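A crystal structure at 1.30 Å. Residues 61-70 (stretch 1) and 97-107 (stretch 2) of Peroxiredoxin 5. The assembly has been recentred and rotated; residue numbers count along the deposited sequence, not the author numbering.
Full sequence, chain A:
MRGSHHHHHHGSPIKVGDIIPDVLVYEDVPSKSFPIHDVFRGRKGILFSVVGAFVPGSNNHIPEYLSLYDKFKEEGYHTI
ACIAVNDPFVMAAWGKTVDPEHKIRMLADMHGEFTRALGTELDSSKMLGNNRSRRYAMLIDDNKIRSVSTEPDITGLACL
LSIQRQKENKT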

ATOM      1  N   HIS A  61     -12.467 -13.034   3.917  1.00 17.16           N
ATOM      2  CA  HIS A  61     -13.923 -12.906   4.010  1.00 17.93           C
ATOM      3  C   HIS A  61     -14.584 -12.351   2.777  1.00 17.09           C
ATOM      4  O   HIS A  61     -15.773 -12.569   2.563  1.00 18.83           O
ATOM      5  CB  HIS A  61     -14.264 -12.084   5.236  1.00 19.83           C
ATOM      6  CG  HIS A  61     -13.696 -12.657   6.490  1.00 25.25           C
ATOM      7  ND1 HIS A  61     -14.015 -13.923   6.936  1.00 30.87           N
ATOM      8  CD2 HIS A  61     -12.800 -12.158   7.372  1.00 28.31           C
ATOM      9  CE1 HIS A  61     -13.340 -14.175   8.045  1.00 30.55           C
ATOM     10  NE2 HIS A  61     -12.605 -13.117   8.337  1.00 31.94           N
ATOM     11  N   ILE A  62     -13.824 -11.623   1.966  1.00 16.62           N
ATOM     12  CA  ILE A  62     -14.364 -11.069   0.743  1.00 15.81           C
ATOM     13  C   ILE A  62     -15.064 -12.113  -0.145  1.00 15.31           C
ATOM     14  O   ILE A  62     -16.157 -11.868  -0.631  1.00 16.98           O
ATOM     15  CB  ILE A  62     -13.302 -10.236   0.023  1.00 18.00           C
ATOM     16  CG1 ILE A  62     -13.190  -8.882   0.755  1.00 18.59           C
ATOM     17  CG2 ILE A  62     -13.681 -10.028  -1.439  1.00 17.85           C
ATOM     18  CD1 ILE A  62     -12.005  -8.046   0.345  1.00 19.36           C
ATOM     19  N   PRO A  63     -14.474 -13.306  -0.322  1.00 17.29           N
ATOM     20  CA  PRO A  63     -15.156 -14.287  -1.173  1.00 19.58           C
ATOM     21  C   PRO A  63     -16.579 -14.607  -0.703  1.00 18.38           C
ATOM     22  O   PRO A  63     -17.471 -14.746  -1.549  1.00 17.80           O
ATOM     23  CB  PRO A  63     -14.249 -15.523  -1.078  1.00 22.50           C
ATOM     24  CG  PRO A  63     -12.929 -14.969  -0.793  1.00 21.91           C
ATOM     25  CD  PRO A  63     -13.150 -13.793   0.101  1.00 19.70           C
ATOM     26  N   GLU A  64     -16.813 -14.690   0.603  1.00 20.59           N
ATOM     27  CA  GLU A  64     -18.160 -14.982   1.091  1.00 23.48           C
ATOM     28  C   GLU A  64     -19.100 -13.796   0.930  1.00 18.56           C
ATOM     29  O   GLU A  64     -20.259 -14.001   0.596  1.00 21.21           O
ATOM     30  CB  GLU A  64     -18.168 -15.448   2.539  1.00 24.69           C
ATOM     31  CG  GLU A  64     -19.509 -16.053   2.957  1.00 35.06           C
ATOM     32  CD  GLU A  64     -19.364 -17.099   4.046  1.00 30.18           C
ATOM     33  OE1 GLU A  64     -19.329 -16.704   5.226  1.00 37.59           O
ATOM     34  OE2 GLU A  64     -19.292 -18.300   3.703  1.00 44.24           O
ATOM     35  N   TYR A  65     -18.608 -12.574   1.158  1.00 15.65           N
ATOM     36  CA  TYR A  65     -19.409 -11.387   0.860  1.00 16.55           C
ATOM     37  C   TYR A  65     -19.830 -11.408  -0.606  1.00 14.31           C
ATOM     38  O   TYR A  65     -20.983 -11.148  -0.933  1.00 16.40           O
ATOM     39  CB  TYR A  65     -18.659 -10.070   1.139  1.00 17.12           C
ATOM     40  CG  TYR A  65     -18.519  -9.690   2.597  1.00 16.61           C
ATOM     41  CD1 TYR A  65     -19.605  -9.237   3.337  1.00 20.37           C
ATOM     42  CD2 TYR A  65     -17.284  -9.722   3.212  1.00 17.66           C
ATOM     43  CE1 TYR A  65     -19.461  -8.863   4.673  1.00 17.54           C
ATOM     44  CE2 TYR A  65     -17.128  -9.375   4.541  1.00 19.85           C
ATOM     45  CZ  TYR A  65     -18.216  -8.930   5.261  1.00 18.03           C
ATOM     46  OH  TYR A  65     -18.041  -8.567   6.573  1.00 21.15           O
ATOM     47  N   LEU A  66     -18.897 -11.696  -1.504  1.00 14.85           N
ATOM     48  CA  LEU A  66     -19.218 -11.672  -2.918  1.00 14.82           C
ATOM     49  C   LEU A  66     -20.258 -12.731  -3.255  1.00 16.54           C
ATOM     50  O   LEU A  66     -21.202 -12.489  -4.034  1.00 17.73           O
ATOM     51  CB  LEU A  66     -17.956 -11.873  -3.754  1.00 16.41           C
ATOM     52  CG  LEU A  66     -16.970 -10.702  -3.688  1.00 16.01           C
ATOM     53  CD1 LEU A  66     -15.695 -11.043  -4.430  1.00 18.11           C
ATOM     54  CD2 LEU A  66     -17.581  -9.414  -4.263  1.00 18.32           C
ATOM     55  N   SER A  67     -20.112 -13.898  -2.643  1.00 16.81           N
ATOM     56  CA  SER A  67     -21.031 -15.005  -2.931  1.00 19.44           C
ATOM     57  C   SER A  67     -22.454 -14.674  -2.459  1.00 18.85           C
ATOM     58  O   SER A  67     -23.426 -15.148  -3.046  1.00 21.96           O
ATOM     59  CB  SER A  67     -20.536 -16.306  -2.302  1.00 24.99           C
ATOM     60  OG  SER A  67     -20.769 -16.333  -0.904  1.00 30.49           O
ATOM     61  N   LEU A  68     -22.557 -13.845  -1.420  1.00 17.27           N
ATOM     62  CA  LEU A  68     -23.845 -13.478  -0.842  1.00 17.92           C
ATOM     63  C   LEU A  68     -24.419 -12.174  -1.373  1.00 15.91           C
ATOM     64  O   LEU A  68     -25.427 -11.699  -0.869  1.00 16.55           O
ATOM     65  CB  LEU A  68     -23.723 -13.419   0.682  1.00 17.99           C
ATOM     66  CG  LEU A  68     -23.485 -14.778   1.332  1.00 17.03           C
ATOM     67  CD1 LEU A  68     -23.181 -14.600   2.802  1.00 21.02           C
ATOM     68  CD2 LEU A  68     -24.699 -15.677   1.130  1.00 21.06           C
ATOM     69  N   TYR A  69     -23.783 -11.600  -2.386  1.00 16.82           N
ATOM     70  CA  TYR A  69     -24.208 -10.302  -2.895  1.00 17.21           C
ATOM     71  C   TYR A  69     -25.709 -10.212  -3.200  1.00 16.10           C
ATOM     72  O   TYR A  69     -26.369  -9.278  -2.776  1.00 17.07           O
ATOM     73  CB  TYR A  69     -23.406  -9.941  -4.139  1.00 18.21           C
ATOM     74  CG  TYR A  69     -23.821  -8.626  -4.759  1.00 15.52           C
ATOM     75  CD1 TYR A  69     -23.395  -7.420  -4.231  1.00 17.78           C
ATOM     76  CD2 TYR A  69     -24.659  -8.599  -5.850  1.00 17.14           C
ATOM     77  CE1 TYR A  69     -23.800  -6.220  -4.781  1.00 16.51           C
ATOM     78  CE2 TYR A  69     -25.068  -7.406  -6.418  1.00 19.72           C
ATOM     79  CZ  TYR A  69     -24.631  -6.228  -5.893  1.00 16.90           C
ATOM     80  OH  TYR A  69     -25.047  -5.063  -6.480  1.00 20.29           O
ATOM     81  N   ASP A  70     -26.255 -11.178  -3.918  1.00 20.21           N
ATOM     82  CA  ASP A  70     -27.680 -11.108  -4.258  1.00 21.53           C
ATOM     83  C   ASP A  70     -28.586 -11.280  -3.020  1.00 18.47           C
ATOM     84  O   ASP A  70     -29.660 -10.698  -2.951  1.00 18.11           O
ATOM     85  CB  ASP A  70     -28.031 -12.108  -5.361  1.00 26.07           C
ATOM     86  CG  ASP A  70     -27.502 -11.681  -6.738  1.00 30.87           C
ATOM     87  OD1 ASP A  70     -27.621 -10.485  -7.110  1.00 27.54           O
ATOM     88  OD2 ASP A  70     -26.954 -12.563  -7.441  1.00 40.63           O
TER
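Stretch 2, residues 97-107: TVDPEHKIRML

Stretch 2 runs along one side of the helix formed by residues 62-67 and passes on to Tyr69, at the start of the next helical segment. It enters as the last residues of a helix, Thr97 and Val98, leaves helical geometry at Asp99, makes a type I beta turn from Asp99 to His102, and ends extended, with Arg105 to Leu107 in a strand. The path therefore does not follow the helix in a simple register. Val98 lies nearest Ile62, with 7.3 Å between their CA atoms, and Lys103 lies nearest Leu66, with 7.0 Å between theirs; the chain then turns back, so that Ile104 and Met106 again reach Ile62. Together the two surfaces bury 406 Å², and no direct hydrogen bond crosses between them: the fit rests on shape.

The central bump is Leu66. Its CA-to-CB bond points sideways, but the end of the side chain comes nearer to stretch 2 and enters a hollow bounded by Val98, Asp99, Lys103 and Ile104. Leu66 CD1 lies 3.5 Å from Val98 O, while Leu66 CD2 lies 3.3 Å from Asp99 OD1, 3.7 Å from Lys103 CB and 3.8 Å from Ile104 CD1. Bonds within stretch 2 brace this hollow. Backbone His102 N donates to Asp99 O at 3.0 Å, and the Asp99 carboxylate takes up the amides that follow, with Lys103 N to Asp99 OD1 at 3.0 Å and Ile104 N to Asp99 OD2 at 2.8 Å. These bonds hold the chain curled around the aspartate, which thus offers Leu66 a carboxylate oxygen already engaged within its own stretch.

One helical turn earlier, Ile62 points toward stretch 2 and meets both of its limbs. Ile62 CD1 packs against Val98 CG2 at 4.0 Å and more loosely against Met106 CE at 4.4 Å, the latter a methyl at the tip of a long side chain that starts out sideways. Ile62 CG2 lies 3.8 Å from Val98 O and 4.1 Å from Ile104 CD1. Ile104 CD1 is the complementary bump from stretch 2: it reaches Ile62 and Leu66 and lies 4.4 Å from Tyr65 CB. The Tyr65 side chain starts toward stretch 2, but its end leads away, leaving its base to touch the methyl.

At the far end, Tyr69 presents a flat surface instead of a pocket. Lys103 lays its aliphatic chain over one face of the ring, with Lys103 CD 3.3 Å from the ring centroid and almost exactly on the normal, a CH-pi contact; Lys103 CE comes within 3.3 Å of Tyr69 CD2. Beyond CE the chain lifts off the ring face, and Lys103 NZ forms a salt bridge within stretch 2 with Glu101 OE1 at 2.9 Å. A water adds a slight link at this end, 3.0 Å from Tyr69 OH and donating a weak hydrogen bond to Lys103 O at 3.5 Å.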

ATOM      1  N   THR A  97      -8.035  -7.125  -7.712  1.00 15.24           N
ATOM      2  CA  THR A  97      -7.557  -8.503  -7.644  1.00 16.60           C
ATOM      3  C   THR A  97      -8.483  -9.418  -6.848  1.00 17.36           C
ATOM      4  O   THR A  97      -8.577 -10.622  -7.132  1.00 23.22           O
ATOM      5  CB  THR A  97      -6.130  -8.608  -7.033  1.00 19.12           C
ATOM      6  OG1 THR A  97      -6.188  -8.471  -5.600  1.00 19.89           O
ATOM      7  CG2 THR A  97      -5.188  -7.579  -7.669  1.00 22.72           C
ATOM      8  N   VAL A  98      -9.166  -8.863  -5.849  1.00 14.68           N
ATOM      9  CA  VAL A  98     -10.030  -9.672  -5.002  1.00 15.23           C
ATOM     10  C   VAL A  98     -11.514  -9.561  -5.388  1.00 14.71           C
ATOM     11  O   VAL A  98     -12.312 -10.386  -4.966  1.00 15.85           O
ATOM     12  CB  VAL A  98      -9.878  -9.336  -3.504  1.00 15.42           C
ATOM     13  CG1 VAL A  98      -8.456  -9.633  -3.032  1.00 19.56           C
ATOM     14  CG2 VAL A  98     -10.204  -7.888  -3.215  1.00 14.93           C
ATOM     15  N   ASP A  99     -11.878  -8.560  -6.193  1.00 14.23           N
ATOM     16  CA  ASP A  99     -13.278  -8.272  -6.516  1.00 14.36           C
ATOM     17  C   ASP A  99     -13.352  -7.750  -7.955  1.00 14.40           C
ATOM     18  O   ASP A  99     -13.611  -6.573  -8.200  1.00 14.57           O
ATOM     19  CB  ASP A  99     -13.809  -7.239  -5.508  1.00 14.24           C
ATOM     20  CG  ASP A  99     -15.208  -6.735  -5.820  1.00 15.06           C
ATOM     21  OD1 ASP A  99     -16.026  -7.444  -6.456  1.00 16.77           O
ATOM     22  OD2 ASP A  99     -15.484  -5.605  -5.369  1.00 17.61           O
ATOM     23  N   PRO A 100     -13.110  -8.631  -8.927  1.00 15.20           N
ATOM     24  CA  PRO A 100     -13.048  -8.199 -10.322  1.00 17.58           C
ATOM     25  C   PRO A 100     -14.370  -7.638 -10.852  1.00 17.09           C
ATOM     26  O   PRO A 100     -14.346  -6.892 -11.834  1.00 21.46           O
ATOM     27  CB  PRO A 100     -12.643  -9.471 -11.069  1.00 22.48           C
ATOM     28  CG  PRO A 100     -13.029 -10.597 -10.172  1.00 22.33           C
ATOM     29  CD  PRO A 100     -12.806 -10.065  -8.780  1.00 19.76           C
ATOM     30  N   GLU A 101     -15.495  -7.964 -10.217  1.00 14.79           N
ATOM     31  CA  GLU A 101     -16.799  -7.445 -10.675  1.00 16.33           C
ATOM     32  C   GLU A 101     -17.188  -6.164  -9.940  1.00 14.95           C
ATOM     33  O   GLU A 101     -18.294  -5.639 -10.114  1.00 15.38           O
ATOM     34  CB  GLU A 101     -17.898  -8.500 -10.502  1.00 20.68           C
ATOM     35  CG  GLU A 101     -17.664  -9.751 -11.338  1.00 21.54           C
ATOM     36  CD  GLU A 101     -18.681 -10.866 -11.100  1.00 32.43           C
ATOM     37  OE1 GLU A 101     -19.393 -10.866 -10.074  1.00 32.31           O
ATOM     38  OE2 GLU A 101     -18.755 -11.774 -11.950  1.00 39.02           O
ATOM     39  N   HIS A 102     -16.280  -5.678  -9.099  1.00 12.18           N
ATOM     40  CA  HIS A 102     -16.461  -4.411  -8.394  1.00 12.10           C
ATOM     41  C   HIS A 102     -17.792  -4.333  -7.665  1.00 12.25           C
ATOM     42  O   HIS A 102     -18.517  -3.328  -7.722  1.00 14.62           O
ATOM     43  CB  HIS A 102     -16.296  -3.208  -9.335  1.00 14.82           C
ATOM     44  CG  HIS A 102     -16.136  -1.901  -8.617  1.00 14.77           C
ATOM     45  ND1 HIS A 102     -16.644  -0.721  -9.107  1.00 17.27           N
ATOM     46  CD2 HIS A 102     -15.572  -1.594  -7.425  1.00 15.16           C
ATOM     47  CE1 HIS A 102     -16.370   0.262  -8.269  1.00 17.88           C
ATOM     48  NE2 HIS A 102     -15.685  -0.238  -7.254  1.00 17.65           N
ATOM     49  N   LYS A 103     -18.105  -5.391  -6.928  1.00 12.89           N
ATOM     50  CA  LYS A 103     -19.286  -5.401  -6.089  1.00 14.86           C
ATOM     51  C   LYS A 103     -19.105  -4.639  -4.796  1.00 17.09           C
ATOM     52  O   LYS A 103     -20.082  -4.291  -4.153  1.00 27.59           O
ATOM     53  CB  LYS A 103     -19.681  -6.845  -5.785  1.00 16.09           C
ATOM     54  CG  LYS A 103     -20.128  -7.588  -7.028  1.00 19.85           C
ATOM     55  CD  LYS A 103     -21.581  -7.404  -7.344  1.00 39.77           C
ATOM     56  CE  LYS A 103     -22.123  -8.707  -7.950  1.00 39.34           C
ATOM     57  NZ  LYS A 103     -21.455  -9.085  -9.236  1.00 24.51           N
ATOM     58  N   ILE A 104     -17.865  -4.373  -4.412  1.00 12.42           N
ATOM     59  CA  ILE A 104     -17.562  -3.765  -3.124  1.00 13.72           C
ATOM     60  C   ILE A 104     -16.825  -2.449  -3.347  1.00 13.85           C
ATOM     61  O   ILE A 104     -15.868  -2.392  -4.114  1.00 14.66           O
ATOM     62  CB  ILE A 104     -16.686  -4.711  -2.267  1.00 13.89           C
ATOM     63  CG1 ILE A 104     -17.416  -6.044  -1.993  1.00 16.73           C
ATOM     64  CG2 ILE A 104     -16.289  -4.043  -0.959  1.00 14.45           C
ATOM     65  CD1 ILE A 104     -16.516  -7.119  -1.403  1.00 20.54           C
ATOM     66  N   ARG A 105     -17.296  -1.387  -2.709  1.00 12.65           N
ATOM     67  CA  ARG A 105     -16.626  -0.103  -2.739  1.00 12.62           C
ATOM     68  C   ARG A 105     -15.365  -0.191  -1.885  1.00 12.77           C
ATOM     69  O   ARG A 105     -15.428  -0.578  -0.727  1.00 14.54           O
ATOM     70  CB  ARG A 105     -17.560   0.971  -2.188  1.00 13.94           C
ATOM     71  CG  ARG A 105     -18.870   1.150  -2.965  1.00 15.27           C
ATOM     72  CD  ARG A 105     -18.675   1.892  -4.284  1.00 14.02           C
ATOM     73  NE  ARG A 105     -18.167   3.239  -4.088  1.00 13.65           N
ATOM     74  CZ  ARG A 105     -18.896   4.275  -3.692  1.00 15.61           C
ATOM     75  NH1 ARG A 105     -20.208   4.166  -3.471  1.00 17.38           N
ATOM     76  NH2 ARG A 105     -18.297   5.439  -3.537  1.00 14.87           N
ATOM     77  N   MET A 106     -14.239   0.205  -2.465  1.00 12.03           N
ATOM     78  CA  MET A 106     -12.956   0.107  -1.797  1.00 12.50           C
ATOM     79  C   MET A 106     -12.556   1.468  -1.295  1.00 11.86           C
ATOM     80  O   MET A 106     -12.105   2.319  -2.067  1.00 14.06           O
ATOM     81  CB  MET A 106     -11.906  -0.471  -2.752  1.00 13.63           C
ATOM     82  CG  MET A 106     -12.177  -1.912  -3.123  1.00 16.61           C
ATOM     83  SD  MET A 106     -11.603  -3.006  -1.803  1.00 16.99           S
ATOM     84  CE  MET A 106     -12.453  -4.534  -2.183  1.00 19.82           C
ATOM     85  N   LEU A 107     -12.750   1.667   0.003  1.00 11.35           N
ATOM     86  CA  LEU A 107     -12.551   2.945   0.648  1.00 11.61           C
ATOM     87  C   LEU A 107     -11.200   2.989   1.378  1.00 12.61           C
ATOM     88  O   LEU A 107     -10.907   2.161   2.220  1.00 14.33           O
ATOM     89  CB  LEU A 107     -13.686   3.236   1.625  1.00 13.83           C
ATOM     90  CG  LEU A 107     -15.097   3.158   1.052  1.00 11.96           C
ATOM     91  CD1 LEU A 107     -16.086   3.482   2.151  1.00 14.97           C
ATOM     92  CD2 LEU A 107     -15.278   4.080  -0.147  1.00 13.79           C
TER
HETATM   93  O   HOH W   1     -22.607  -3.378  -6.370  1.00 28.98           O